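Side-chain contacts in thiamine pyrophosphokinase (Candida albicans, PDB 2G9Z), which transfers a pyrophosphate group to thiamine, making thiamine pyrophosphate, the coenzyme form of vitamin B1, with magnesium ions bound at its active site: residues P132-K135 and T136-S140; K188-N191 and G192-N195; I224-L227 and Y228-N231. One frame throughout, in Å; residues are numbered along the deposited sequence.

Contact 1: P132-K135 and T136-S140; sequences PDVK and TYYES
Val134 and Tyr138, one turn apart on the same helix, make the apolar part of this contact. Their side chains run side by side, and Val134 CG1 lies 3.6 Å from Tyr138 CD2. Val134 CG1 stands anti to the backbone N (chi1 171°), which sends this methyl along the helix toward the ring. The Tyr138 ring also carries Tyr137 CD2 over the centre of one face.

Backbone hydrogen bonds hold the turn. Thr136 N donates to Pro132 O at 2.8 Å, nearly straight. Tyr137 N reaches Asp133 O at 2.8 Å, and Tyr138 N reaches Val134 O at 3.0 Å. The Thr136 hydroxyl sits over the same first turn. Its OG1 is 2.8 Å from Asp133 O and 3.0 Å from Pro132 O, and the two carbonyls compete for, or share, its one proton.

The charged pair is looser. Lys135 and Glu139 run alongside each other and point the same way. Lys135 NZ and Glu139 OE2 stay 5.9 Å apart, so the opposite charges are close without forming a salt bridge.

Helix 132-139 is the crossover of the beta-alpha-beta unit between strands 122-125 and 144-147. Val134 and Tyr138 pack on helix 93-100, where Tyr98 also meets the Tyr137 ring edge-to-face.

Contact 2: K188-N191 and G192-N195; sequences KLWN and GLNN
Leu189 and Leu193 sit on successive turns of helix 185-195, joined by a backbone bond of 2.8 Å from Leu193 N to Leu189 O. Gly192 N to Lys188 O is shorter, 2.6 Å, and nearly straight. Toward the end of the helix the bonding becomes less regular. Asn194 N makes two weak bonds, to Trp190 O and to Asn191 O, whereas Asn195 N bonds Asn191 O at 3.1 Å.

The leucine side chains run side by side, and Leu189 CD2 comes 4.1 Å from Leu193 CB. Leu193 also leans on the indole of Trp190, its CD2 lying 4.1 Å from Trp190 CZ3 on the six-membered ring. With Leu193 CG swung away from its own N (chi1 -172°) and chi2 at 68°, the CD2 branch meets the indole. The side chain of Asn194 extends over one face of the same indole.

Asn191 and Asn195 meet on the exposed side. Their amide planes are perpendicular, and Asn195 ND2 gives Asn191 OD1 a weak hydrogen bond of 3.3 Å. The bond is strongly bent, 126° at the hydrogen.

Trp190 is buried, and its NE1 is satisfied by the hydroxyl of Tyr234. Its ring packs on Gln164, Leu165 and Gln168 of helix 155-170. The chemistry is thus divided. Leu189 and the indole pack this helix against helix 155-170, and Leu193 packs on the loop at Asp198 and Val199, while the asparagine pair adds only a weak polar link at the surface.

Contact 3: I224-L227 and Y228-N231; sequences INQL and YIMN
Ile224 and Tyr228 are one turn apart within helix 217-233, which is regular here. Four successive backbone bonds join the segments, from Tyr228 N to Ile224 O at 3.1 Å through to Asn231 N to Leu227 O at 3.2 Å. The shortest is Met230 N to Gln226 O, 2.7 Å.

Ile224 and Tyr228 lie side by side. The CG2 methyl of Ile224 touches Tyr228 CE2 at 3.6 Å. Ile229 CD1 ends 3.7 Å from Asn225 ND2 and 4.0 Å from Gln226 NE2. An extended chi2 (175°) carries this Ile229 methyl back along the helix to both amides. Met230 bends at chi3 (-71°), which folds Met230 CE back over the Gln226 carbonyl, 3.2 Å from Gln226 O.

Several polar ends have partners outside the two segments. Asn225 OD1 accepts from Leu308 N of the second subunit, and Asn225 ND2 donates to Gly309 O of that subunit. Tyr228 OH bonds Leu283 N, and Asn231 ND2 bonds Asp330 OD2. On another side, Leu227 and Met230 pack on strand 237-242.

The buried amide of Asn225 therefore has both its oxygen and its nitrogen satisfied across the subunit boundary. The chemistry ties this crossover helix both to its own sheet and to the dimer interface.

Contacts 1, 2 and 3 follow one another along the chain, all in the catalytic domain, and each lies within a single helix. Contact 1 is remote: its centre is about 30 Å from that of contact 2 and 31 Å from that of contact 3. Contacts 2 and 3 are nearer, with centres about 19 Å and nearest atoms about 9 Å apart. Both pack on helix 155-170, which begins at Asp155, a residue of the magnesium and ligand site. Contacts 1 and 3 lie on crossover helices of one large mixed sheet. Contact 1 belongs to the unit that ends in strand 144-147, an outermost strand within this chain. Contact 3 meets the second subunit.

Contact 1: P132-K135 and T136-S140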
loop_
_atom_site.group_PDB
_atom_site.type_symbol
_atom_site.label_atom_id
_atom_site.label_comp_id
_atom_site.label_asym_id
_atom_site.label_seq_id
_atom_site.Cartn_x
_atom_site.Cartn_y
_atom_site.Cartn_z
ATOM N N PRO A 132 6.969 -27.699 1.419
ATOM C CA PRO A 132 7.715 -28.797 2.044
ATOM C C PRO A 132 9.088 -28.972 1.406
ATOM O O PRO A 132 10.099 -29.074 2.099
ATOM C CB PRO A 132 6.809 -30.000 1.804
ATOM C CG PRO A 132 5.446 -29.397 1.879
ATOM C CD PRO A 132 5.611 -28.137 1.052
ATOM N N ASP A 133 9.103 -29.002 0.076
ATOM C CA ASP A 133 10.332 -29.156 -0.692
ATOM C C ASP A 133 11.363 -28.078 -0.391
ATOM O O ASP A 133 12.531 -28.375 -0.137
ATOM C CB ASP A 133 10.012 -29.149 -2.187
ATOM C CG ASP A 133 9.705 -30.530 -2.720
ATOM O OD1 ASP A 133 8.969 -31.282 -2.044
ATOM O OD2 ASP A 133 10.197 -30.861 -3.821
ATOM N N VAL A 134 10.934 -26.821 -0.438
ATOM C CA VAL A 134 11.836 -25.711 -0.164
ATOM C C VAL A 134 12.316 -25.828 1.273
ATOM O O VAL A 134 13.507 -25.719 1.554
ATOM C CB VAL A 134 11.117 -24.354 -0.363
ATOM C CG1 VAL A 134 11.994 -23.210 0.129
ATOM C CG2 VAL A 134 10.783 -24.170 -1.835
ATOM N N LYS A 135 11.369 -26.067 2.172
ATOM C CA LYS A 135 11.663 -26.202 3.588
ATOM C C LYS A 135 12.758 -27.244 3.797
ATOM O O LYS A 135 13.793 -26.961 4.396
ATOM C CB LYS A 135 10.388 -26.600 4.333
ATOM C CG LYS A 135 10.555 -26.828 5.824
ATOM C CD LYS A 135 9.204 -27.116 6.472
ATOM C CE LYS A 135 8.476 -28.258 5.755
ATOM N NZ LYS A 135 7.103 -28.488 6.284
ATOM N N THR A 136 12.535 -28.448 3.285
ATOM C CA THR A 136 13.518 -29.510 3.427
ATOM C C THR A 136 14.838 -29.121 2.763
ATOM O O THR A 136 15.910 -29.400 3.296
ATOM C CB THR A 136 12.994 -30.838 2.828
ATOM O OG1 THR A 136 12.606 -30.635 1.464
ATOM C CG2 THR A 136 11.790 -31.330 3.616
ATOM N N TYR A 137 14.763 -28.456 1.614
ATOM C CA TYR A 137 15.971 -28.041 0.910
ATOM C C TYR A 137 16.884 -27.188 1.784
ATOM O O TYR A 137 18.054 -27.519 1.976
ATOM C CB TYR A 137 15.628 -27.250 -0.352
ATOM C CG TYR A 137 16.863 -26.760 -1.071
ATOM C CD1 TYR A 137 17.576 -27.601 -1.925
ATOM C CD2 TYR A 137 17.360 -25.479 -0.844
ATOM C CE1 TYR A 137 18.757 -27.177 -2.533
ATOM C CE2 TYR A 137 18.538 -25.045 -1.444
ATOM C CZ TYR A 137 19.232 -25.900 -2.287
ATOM O OH TYR A 137 20.408 -25.480 -2.866
ATOM N N TYR A 138 16.355 -26.084 2.305
ATOM C CA TYR A 138 17.155 -25.201 3.145
ATOM C C TYR A 138 17.479 -25.809 4.504
ATOM O O TYR A 138 18.525 -25.514 5.077
ATOM C CB TYR A 138 16.466 -23.839 3.300
ATOM C CG TYR A 138 16.513 -23.036 2.020
ATOM C CD1 TYR A 138 17.735 -22.651 1.465
ATOM C CD2 TYR A 138 15.345 -22.707 1.333
ATOM C CE1 TYR A 138 17.794 -21.966 0.255
ATOM C CE2 TYR A 138 15.392 -22.019 0.122
ATOM C CZ TYR A 138 16.619 -21.655 -0.412
ATOM O OH TYR A 138 16.672 -21.000 -1.623
ATOM N N GLU A 139 16.590 -26.651 5.021
ATOM C CA GLU A 139 16.859 -27.307 6.296
ATOM C C GLU A 139 18.106 -28.175 6.081
ATOM O O GLU A 139 18.982 -28.242 6.933
ATOM C CB GLU A 139 15.683 -28.201 6.728
ATOM C CG GLU A 139 14.370 -27.460 6.966
ATOM C CD GLU A 139 13.252 -28.364 7.469
ATOM O OE1 GLU A 139 13.017 -29.438 6.868
ATOM O OE2 GLU A 139 12.596 -27.995 8.467
ATOM N N SER A 140 18.187 -28.817 4.919
ATOM C CA SER A 140 19.326 -29.680 4.615
ATOM C C SER A 140 20.587 -28.891 4.277
ATOM O O SER A 140 21.651 -29.476 4.060
ATOM C CB SER A 140 18.986 -30.631 3.461
ATOM O OG SER A 140 18.837 -29.937 2.233
#

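Contact 2: K188-N191 and G192-N195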
loop_
_atom_site.group_PDB
_atom_site.type_symbol
_atom_site.label_atom_id
_atom_site.label_comp_id
_atom_site.label_asym_id
_atom_site.label_seq_id
_atom_site.Cartn_x
_atom_site.Cartn_y
_atom_site.Cartn_z
ATOM N N LYS A 188 8.063 -13.858 23.391
ATOM C CA LYS A 188 8.295 -13.968 24.824
ATOM C C LYS A 188 9.746 -13.634 25.131
ATOM O O LYS A 188 10.026 -12.744 25.926
ATOM C CB LYS A 188 7.979 -15.383 25.317
ATOM C CG LYS A 188 6.505 -15.750 25.259
ATOM C CD LYS A 188 6.271 -17.178 25.729
ATOM C CE LYS A 188 4.791 -17.525 25.709
ATOM N NZ LYS A 188 4.535 -18.903 26.207
ATOM N N LEU A 189 10.663 -14.342 24.478
ATOM C CA LEU A 189 12.091 -14.135 24.689
ATOM C C LEU A 189 12.487 -12.665 24.575
ATOM O O LEU A 189 13.181 -12.142 25.446
ATOM C CB LEU A 189 12.903 -14.962 23.687
ATOM C CG LEU A 189 14.294 -15.437 24.118
ATOM C CD1 LEU A 189 15.001 -16.077 22.935
ATOM C CD2 LEU A 189 15.112 -14.282 24.644
ATOM N N TRP A 190 12.057 -11.997 23.510
ATOM C CA TRP A 190 12.404 -10.592 23.331
ATOM C C TRP A 190 11.890 -9.788 24.517
ATOM O O TRP A 190 12.567 -8.884 25.005
ATOM C CB TRP A 190 11.807 -10.048 22.030
ATOM C CG TRP A 190 12.219 -8.635 21.709
ATOM C CD1 TRP A 190 11.391 -7.579 21.457
ATOM C CD2 TRP A 190 13.560 -8.132 21.580
ATOM N NE1 TRP A 190 12.129 -6.451 21.176
ATOM C CE2 TRP A 190 13.461 -6.761 21.244
ATOM C CE3 TRP A 190 14.833 -8.705 21.711
ATOM C CZ2 TRP A 190 14.589 -5.952 21.038
ATOM C CZ3 TRP A 190 15.957 -7.901 21.505
ATOM C CH2 TRP A 190 15.824 -6.539 21.173
ATOM N N ASN A 191 10.694 -10.131 24.985
ATOM C CA ASN A 191 10.087 -9.446 26.122
ATOM C C ASN A 191 10.831 -9.761 27.419
ATOM O O ASN A 191 11.217 -8.857 28.161
ATOM C CB ASN A 191 8.617 -9.854 26.258
ATOM C CG ASN A 191 7.931 -9.179 27.433
ATOM O OD1 ASN A 191 7.458 -9.844 28.357
ATOM N ND2 ASN A 191 7.874 -7.854 27.404
ATOM N N GLY A 192 11.034 -11.047 27.686
ATOM C CA GLY A 192 11.727 -11.448 28.896
ATOM C C GLY A 192 13.144 -10.913 28.959
ATOM O O GLY A 192 13.629 -10.533 30.027
ATOM N N LEU A 193 13.809 -10.880 27.809
ATOM C CA LEU A 193 15.182 -10.397 27.729
ATOM C C LEU A 193 15.267 -8.941 28.176
ATOM O O LEU A 193 16.242 -8.529 28.808
ATOM C CB LEU A 193 15.704 -10.535 26.297
ATOM C CG LEU A 193 17.189 -10.253 26.064
ATOM C CD1 LEU A 193 18.028 -11.334 26.732
ATOM C CD2 LEU A 193 17.469 -10.218 24.569
ATOM N N ASN A 194 14.240 -8.161 27.846
ATOM C CA ASN A 194 14.208 -6.755 28.228
ATOM C C ASN A 194 13.928 -6.585 29.717
ATOM O O ASN A 194 14.538 -5.740 30.374
ATOM C CB ASN A 194 13.160 -6.006 27.404
ATOM C CG ASN A 194 13.590 -5.813 25.963
ATOM O OD1 ASN A 194 13.821 -6.780 25.236
ATOM N ND2 ASN A 194 13.707 -4.558 25.544
ATOM N N ASN A 195 13.010 -7.388 30.249
ATOM C CA ASN A 195 12.680 -7.319 31.668
ATOM C C ASN A 195 13.888 -7.743 32.498
ATOM O O ASN A 195 13.976 -7.443 33.689
ATOM C CB ASN A 195 11.495 -8.233 31.998
ATOM C CG ASN A 195 10.211 -7.796 31.320
ATOM O OD1 ASN A 195 9.902 -6.606 31.259
ATOM N ND2 ASN A 195 9.447 -8.761 30.821
#

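Contact 3: I224-L227 and Y228-N231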
loop_
_atom_site.group_PDB
_atom_site.type_symbol
_atom_site.label_atom_id
_atom_site.label_comp_id
_atom_site.label_asym_id
_atom_site.label_seq_id
_atom_site.Cartn_x
_atom_site.Cartn_y
_atom_site.Cartn_z
ATOM N N ILE A 224 3.933 -1.193 7.236
ATOM C CA ILE A 224 4.111 0.230 7.482
ATOM C C ILE A 224 3.889 0.479 8.974
ATOM O O ILE A 224 4.644 1.211 9.608
ATOM C CB ILE A 224 3.111 1.069 6.642
ATOM C CG1 ILE A 224 3.442 0.922 5.150
ATOM C CG2 ILE A 224 3.150 2.541 7.073
ATOM C CD1 ILE A 224 4.854 1.368 4.762
ATOM N N ASN A 225 2.864 -0.150 9.539
ATOM C CA ASN A 225 2.581 0.017 10.957
ATOM C C ASN A 225 3.830 -0.337 11.769
ATOM O O ASN A 225 4.240 0.413 12.653
ATOM C CB ASN A 225 1.400 -0.867 11.370
ATOM C CG ASN A 225 0.999 -0.666 12.820
ATOM O OD1 ASN A 225 1.012 0.451 13.328
ATOM N ND2 ASN A 225 0.623 -1.753 13.488
ATOM N N GLN A 226 4.437 -1.477 11.449
ATOM C CA GLN A 226 5.639 -1.921 12.138
ATOM C C GLN A 226 6.810 -0.960 11.921
ATOM O O GLN A 226 7.631 -0.764 12.816
ATOM C CB GLN A 226 6.019 -3.331 11.675
ATOM C CG GLN A 226 4.970 -4.377 12.039
ATOM C CD GLN A 226 4.570 -4.302 13.507
ATOM O OE1 GLN A 226 5.423 -4.302 14.391
ATOM N NE2 GLN A 226 3.269 -4.237 13.768
ATOM N N LEU A 227 6.889 -0.371 10.732
ATOM C CA LEU A 227 7.950 0.583 10.425
ATOM C C LEU A 227 7.914 1.717 11.450
ATOM O O LEU A 227 8.941 2.068 12.039
ATOM C CB LEU A 227 7.760 1.149 9.011
ATOM C CG LEU A 227 8.720 2.259 8.563
ATOM C CD1 LEU A 227 10.156 1.733 8.521
ATOM C CD2 LEU A 227 8.293 2.769 7.187
ATOM N N TYR A 228 6.723 2.276 11.663
ATOM C CA TYR A 228 6.529 3.369 12.615
ATOM C C TYR A 228 6.787 2.928 14.057
ATOM O O TYR A 228 7.397 3.659 14.840
ATOM C CB TYR A 228 5.100 3.908 12.523
ATOM C CG TYR A 228 4.835 4.872 11.386
ATOM C CD1 TYR A 228 5.294 6.192 11.438
ATOM C CD2 TYR A 228 4.073 4.486 10.287
ATOM C CE1 TYR A 228 4.988 7.104 10.423
ATOM C CE2 TYR A 228 3.763 5.386 9.266
ATOM C CZ TYR A 228 4.220 6.692 9.345
ATOM O OH TYR A 228 3.879 7.586 8.365
ATOM N N ILE A 229 6.294 1.744 14.405
ATOM C CA ILE A 229 6.466 1.209 15.753
ATOM C C ILE A 229 7.933 0.930 16.045
ATOM O O ILE A 229 8.436 1.279 17.115
ATOM C CB ILE A 229 5.641 -0.098 15.950
ATOM C CG1 ILE A 229 4.145 0.235 16.005
ATOM C CG2 ILE A 229 6.076 -0.815 17.226
ATOM C CD1 ILE A 229 3.233 -0.992 16.067
ATOM N N MET A 230 8.625 0.313 15.095
ATOM C CA MET A 230 10.025 -0.008 15.298
ATOM C C MET A 230 10.902 1.215 15.496
ATOM O O MET A 230 11.869 1.164 16.257
ATOM C CB MET A 230 10.558 -0.844 14.132
ATOM C CG MET A 230 9.888 -2.205 14.019
ATOM S SD MET A 230 10.600 -3.195 12.710
ATOM C CE MET A 230 10.009 -2.322 11.266
ATOM N N ASN A 231 10.578 2.312 14.816
ATOM C CA ASN A 231 11.385 3.516 14.958
ATOM C C ASN A 231 11.128 4.150 16.307
ATOM O O ASN A 231 12.016 4.754 16.900
ATOM C CB ASN A 231 11.080 4.544 13.868
ATOM C CG ASN A 231 12.029 5.728 13.922
ATOM O OD1 ASN A 231 13.236 5.567 13.765
ATOM N ND2 ASN A 231 11.490 6.918 14.163
#